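Side-chain contact in Rho-related gtp-binding protein RHOD (Homo sapiens, PDB 2J1L), which belongs to the Rho branch of the Ras-like small GTP-binding proteins and is seen here with guanosine-5'-diphosphate and a magnesium ion: residues L111-T116 against D122-R127. Numbering follows the deposited sequence.
Sequences LCFDVT and DNIFNR
The ring of Phe-113 meets Ile-124 obliquely, its CD1 lying 3.9 Å from Ile-124 CG1, and the two side chains cross at about a right angle. Phe-121 brings a second ring against it, the planes inclined at about 55°. Phe-113 CG sits between its own backbone N and carbonyl carbon (chi1 69°), a torsion that sets the ring beside the isoleucine, and CB also touches Ile-124 CG1. Ile-124 is the one residue of 122-127 that reaches the strand, and its branches part there. The side chains of Ile-124 and Leu-111 slide past each other in opposite directions, bringing Ile-124 CG2 to 4.0 Å from Leu-111 CD1. Ile-124 CD1, carried on a CG1 that stands anti to the carbonyl carbon, presses on the strand backbone, 3.3 Å from Cys-112 O. No hydrogen bond links the segments; the contact is buried, apolar side chains packing together with one methyl against a backbone carbonyl oxygen. At the end of the strand, Asp-114 OD1 takes two bonds from one face of its carboxylate: Thr-116 N at 2.8 Å, closing an Asx turn, and Thr-116 OG1 at 2.9 Å. Asp-114 OD2 forms a salt bridge with Lys-147, a residue of the guanosine-5'-diphosphate pocket. Cys-112 turns its CB away from the helix, and its side chain touches Cys-45 of the P-loop. Strand 106-114 and helix 118-135 run at 141° in these segments, 8.7 Å apart at closest approach, and form the first two elements of a beta-alpha-beta unit completed by strand 141-146. That strand adds Ile-141 against Leu-111 and Val-143 against Phe-113, while helix 170-179 brings Met-176 to Ile-124.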
ATOM      1  N   LEU A 111      -3.781   1.150   1.538  1.00 59.72           N
ATOM      2  CA  LEU A 111      -4.251  -0.181   1.878  1.00 59.75           C
ATOM      3  C   LEU A 111      -3.398  -1.208   1.136  1.00 59.53           C
ATOM      4  O   LEU A 111      -3.541  -1.367  -0.063  1.00 59.12           O
ATOM      5  CB  LEU A 111      -5.712  -0.350   1.472  1.00 59.69           C
ATOM      6  CG  LEU A 111      -6.751   0.515   2.175  1.00 61.48           C
ATOM      7  CD1 LEU A 111      -8.134  -0.195   2.147  1.00 60.47           C
ATOM      8  CD2 LEU A 111      -6.352   0.855   3.622  1.00 63.68           C
ATOM      9  N   CYS A 112      -2.548  -1.912   1.874  1.00 59.93           N
ATOM     10  CA  CYS A 112      -1.536  -2.811   1.314  1.00 60.52           C
ATOM     11  C   CYS A 112      -1.927  -4.284   1.361  1.00 60.77           C
ATOM     12  O   CYS A 112      -2.537  -4.747   2.318  1.00 59.93           O
ATOM     13  CB  CYS A 112      -0.241  -2.668   2.112  1.00 60.74           C
ATOM     14  SG  CYS A 112       0.468  -1.018   2.004  1.00 60.44           S
ATOM     15  N   PHE A 113      -1.549  -5.027   0.330  1.00 61.23           N
ATOM     16  CA  PHE A 113      -1.645  -6.483   0.407  1.00 62.16           C
ATOM     17  C   PHE A 113      -0.487  -7.171  -0.319  1.00 62.42           C
ATOM     18  O   PHE A 113       0.138  -6.578  -1.183  1.00 62.50           O
ATOM     19  CB  PHE A 113      -2.973  -6.956  -0.152  1.00 62.07           C
ATOM     20  CG  PHE A 113      -3.099  -6.765  -1.628  1.00 63.08           C
ATOM     21  CD1 PHE A 113      -3.588  -5.567  -2.148  1.00 62.43           C
ATOM     22  CD2 PHE A 113      -2.735  -7.782  -2.501  1.00 62.40           C
ATOM     23  CE1 PHE A 113      -3.709  -5.397  -3.503  1.00 62.04           C
ATOM     24  CE2 PHE A 113      -2.865  -7.615  -3.857  1.00 63.00           C
ATOM     25  CZ  PHE A 113      -3.346  -6.416  -4.364  1.00 62.61           C
ATOM     26  N   ASP A 114      -0.219  -8.421   0.056  1.00 62.56           N
ATOM     27  CA  ASP A 114       0.803  -9.257  -0.585  1.00 62.38           C
ATOM     28  C   ASP A 114       0.152  -9.892  -1.812  1.00 61.73           C
ATOM     29  O   ASP A 114      -0.891 -10.555  -1.677  1.00 61.92           O
ATOM     30  CB  ASP A 114       1.244 -10.310   0.441  1.00 62.83           C
ATOM     31  CG  ASP A 114       2.292 -11.273  -0.074  1.00 65.20           C
ATOM     32  OD1 ASP A 114       2.451 -11.396  -1.308  1.00 68.77           O
ATOM     33  OD2 ASP A 114       2.952 -11.938   0.779  1.00 68.53           O
ATOM     34  N   VAL A 115       0.719  -9.695  -3.004  1.00 60.75           N
ATOM     35  CA  VAL A 115       0.110 -10.294  -4.205  1.00 60.86           C
ATOM     36  C   VAL A 115       0.110 -11.835  -4.228  1.00 61.45           C
ATOM     37  O   VAL A 115      -0.680 -12.434  -4.971  1.00 61.36           O
ATOM     38  CB  VAL A 115       0.696  -9.753  -5.548  1.00 60.63           C
ATOM     39  CG1 VAL A 115       0.313  -8.300  -5.745  1.00 60.23           C
ATOM     40  CG2 VAL A 115       2.195  -9.952  -5.636  1.00 59.78           C
ATOM     41  N   THR A 116       0.963 -12.479  -3.422  1.00 62.03           N
ATOM     42  CA  THR A 116       0.963 -13.956  -3.321  1.00 62.74           C
ATOM     43  C   THR A 116       0.182 -14.513  -2.110  1.00 63.31           C
ATOM     44  O   THR A 116       0.218 -15.725  -1.846  1.00 63.24           O
ATOM     45  CB  THR A 116       2.401 -14.529  -3.324  1.00 62.74           C
ATOM     46  OG1 THR A 116       3.137 -14.035  -2.193  1.00 62.83           O
ATOM     47  CG2 THR A 116       3.104 -14.141  -4.615  1.00 62.69           C
ATOM     48  N   ASP A 122      -8.261 -10.382  -0.019  1.00 62.91           N
ATOM     49  CA  ASP A 122      -9.650 -10.460   0.442  1.00 62.85           C
ATOM     50  C   ASP A 122      -9.938  -9.453   1.549  1.00 62.34           C
ATOM     51  O   ASP A 122     -10.999  -8.810   1.560  1.00 62.16           O
ATOM     52  CB  ASP A 122      -9.958 -11.856   0.985  1.00 63.50           C
ATOM     53  CG  ASP A 122     -10.009 -12.951  -0.110  1.00 65.58           C
ATOM     54  OD1 ASP A 122      -9.795 -12.647  -1.315  1.00 68.65           O
ATOM     55  OD2 ASP A 122     -10.257 -14.129   0.260  1.00 66.45           O
ATOM     56  N   ASN A 123      -8.989  -9.326   2.474  1.00 61.84           N
ATOM     57  CA  ASN A 123      -9.135  -8.463   3.636  1.00 61.74           C
ATOM     58  C   ASN A 123      -9.104  -6.960   3.343  1.00 61.72           C
ATOM     59  O   ASN A 123      -9.494  -6.143   4.194  1.00 61.55           O
ATOM     60  CB  ASN A 123      -8.071  -8.795   4.676  1.00 61.79           C
ATOM     61  CG  ASN A 123      -8.436  -9.977   5.524  1.00 62.63           C
ATOM     62  OD1 ASN A 123      -9.598 -10.384   5.589  1.00 63.77           O
ATOM     63  ND2 ASN A 123      -7.437 -10.540   6.200  1.00 63.78           N
ATOM     64  N   ILE A 124      -8.640  -6.585   2.159  1.00 61.85           N
ATOM     65  CA  ILE A 124      -8.707  -5.197   1.760  1.00 62.20           C
ATOM     66  C   ILE A 124     -10.183  -4.855   1.750  1.00 62.29           C
ATOM     67  O   ILE A 124     -10.610  -3.899   2.380  1.00 62.98           O
ATOM     68  CB  ILE A 124      -8.071  -4.957   0.376  1.00 62.23           C
ATOM     69  CG1 ILE A 124      -6.578  -5.300   0.385  1.00 63.66           C
ATOM     70  CG2 ILE A 124      -8.189  -3.521  -0.019  1.00 62.34           C
ATOM     71  CD1 ILE A 124      -5.767  -4.560   1.455  1.00 63.63           C
ATOM     72  N   PHE A 125     -10.959  -5.690   1.080  1.00 62.37           N
ATOM     73  CA  PHE A 125     -12.389  -5.500   0.960  1.00 62.60           C
ATOM     74  C   PHE A 125     -13.163  -5.906   2.228  1.00 63.11           C
ATOM     75  O   PHE A 125     -14.057  -5.186   2.644  1.00 63.50           O
ATOM     76  CB  PHE A 125     -12.884  -6.304  -0.240  1.00 62.29           C
ATOM     77  CG  PHE A 125     -14.282  -5.992  -0.650  1.00 62.22           C
ATOM     78  CD1 PHE A 125     -14.540  -4.956  -1.528  1.00 61.99           C
ATOM     79  CD2 PHE A 125     -15.346  -6.759  -0.192  1.00 62.27           C
ATOM     80  CE1 PHE A 125     -15.819  -4.669  -1.927  1.00 61.76           C
ATOM     81  CE2 PHE A 125     -16.638  -6.478  -0.588  1.00 62.14           C
ATOM     82  CZ  PHE A 125     -16.881  -5.430  -1.455  1.00 62.06           C
ATOM     83  N   ASN A 126     -12.848  -7.051   2.833  1.00 63.46           N
ATOM     84  CA  ASN A 126     -13.703  -7.577   3.918  1.00 63.75           C
ATOM     85  C   ASN A 126     -13.485  -6.901   5.261  1.00 64.81           C
ATOM     86  O   ASN A 126     -14.362  -6.945   6.110  1.00 65.69           O
ATOM     87  CB  ASN A 126     -13.517  -9.096   4.117  1.00 63.06           C
ATOM     88  CG  ASN A 126     -13.851  -9.893   2.881  1.00 60.86           C
ATOM     89  OD1 ASN A 126     -14.605  -9.444   2.044  1.00 58.30           O
ATOM     90  ND2 ASN A 126     -13.272 -11.078   2.752  1.00 59.31           N
ATOM     91  N   ARG A 127     -12.321  -6.296   5.453  1.00 65.93           N
ATOM     92  CA  ARG A 127     -11.867  -5.881   6.775  1.00 67.02           C
ATOM     93  C   ARG A 127     -11.341  -4.426   6.791  1.00 67.47           C
ATOM     94  O   ARG A 127     -11.705  -3.666   7.705  1.00 67.89           O
ATOM     95  CB  ARG A 127     -10.841  -6.915   7.281  1.00 67.68           C
ATOM     96  CG  ARG A 127      -9.633  -6.427   8.110  1.00 69.23           C
ATOM     97  CD  ARG A 127      -9.967  -6.225   9.588  1.00 72.04           C
ATOM     98  NE  ARG A 127      -8.805  -5.802  10.395  1.00 72.79           N
ATOM     99  CZ  ARG A 127      -8.838  -5.616  11.719  1.00 73.79           C
ATOM    100  NH1 ARG A 127      -9.959  -5.825  12.394  1.00 73.73           N
ATOM    101  NH2 ARG A 127      -7.751  -5.226  12.380  1.00 74.41           N
TER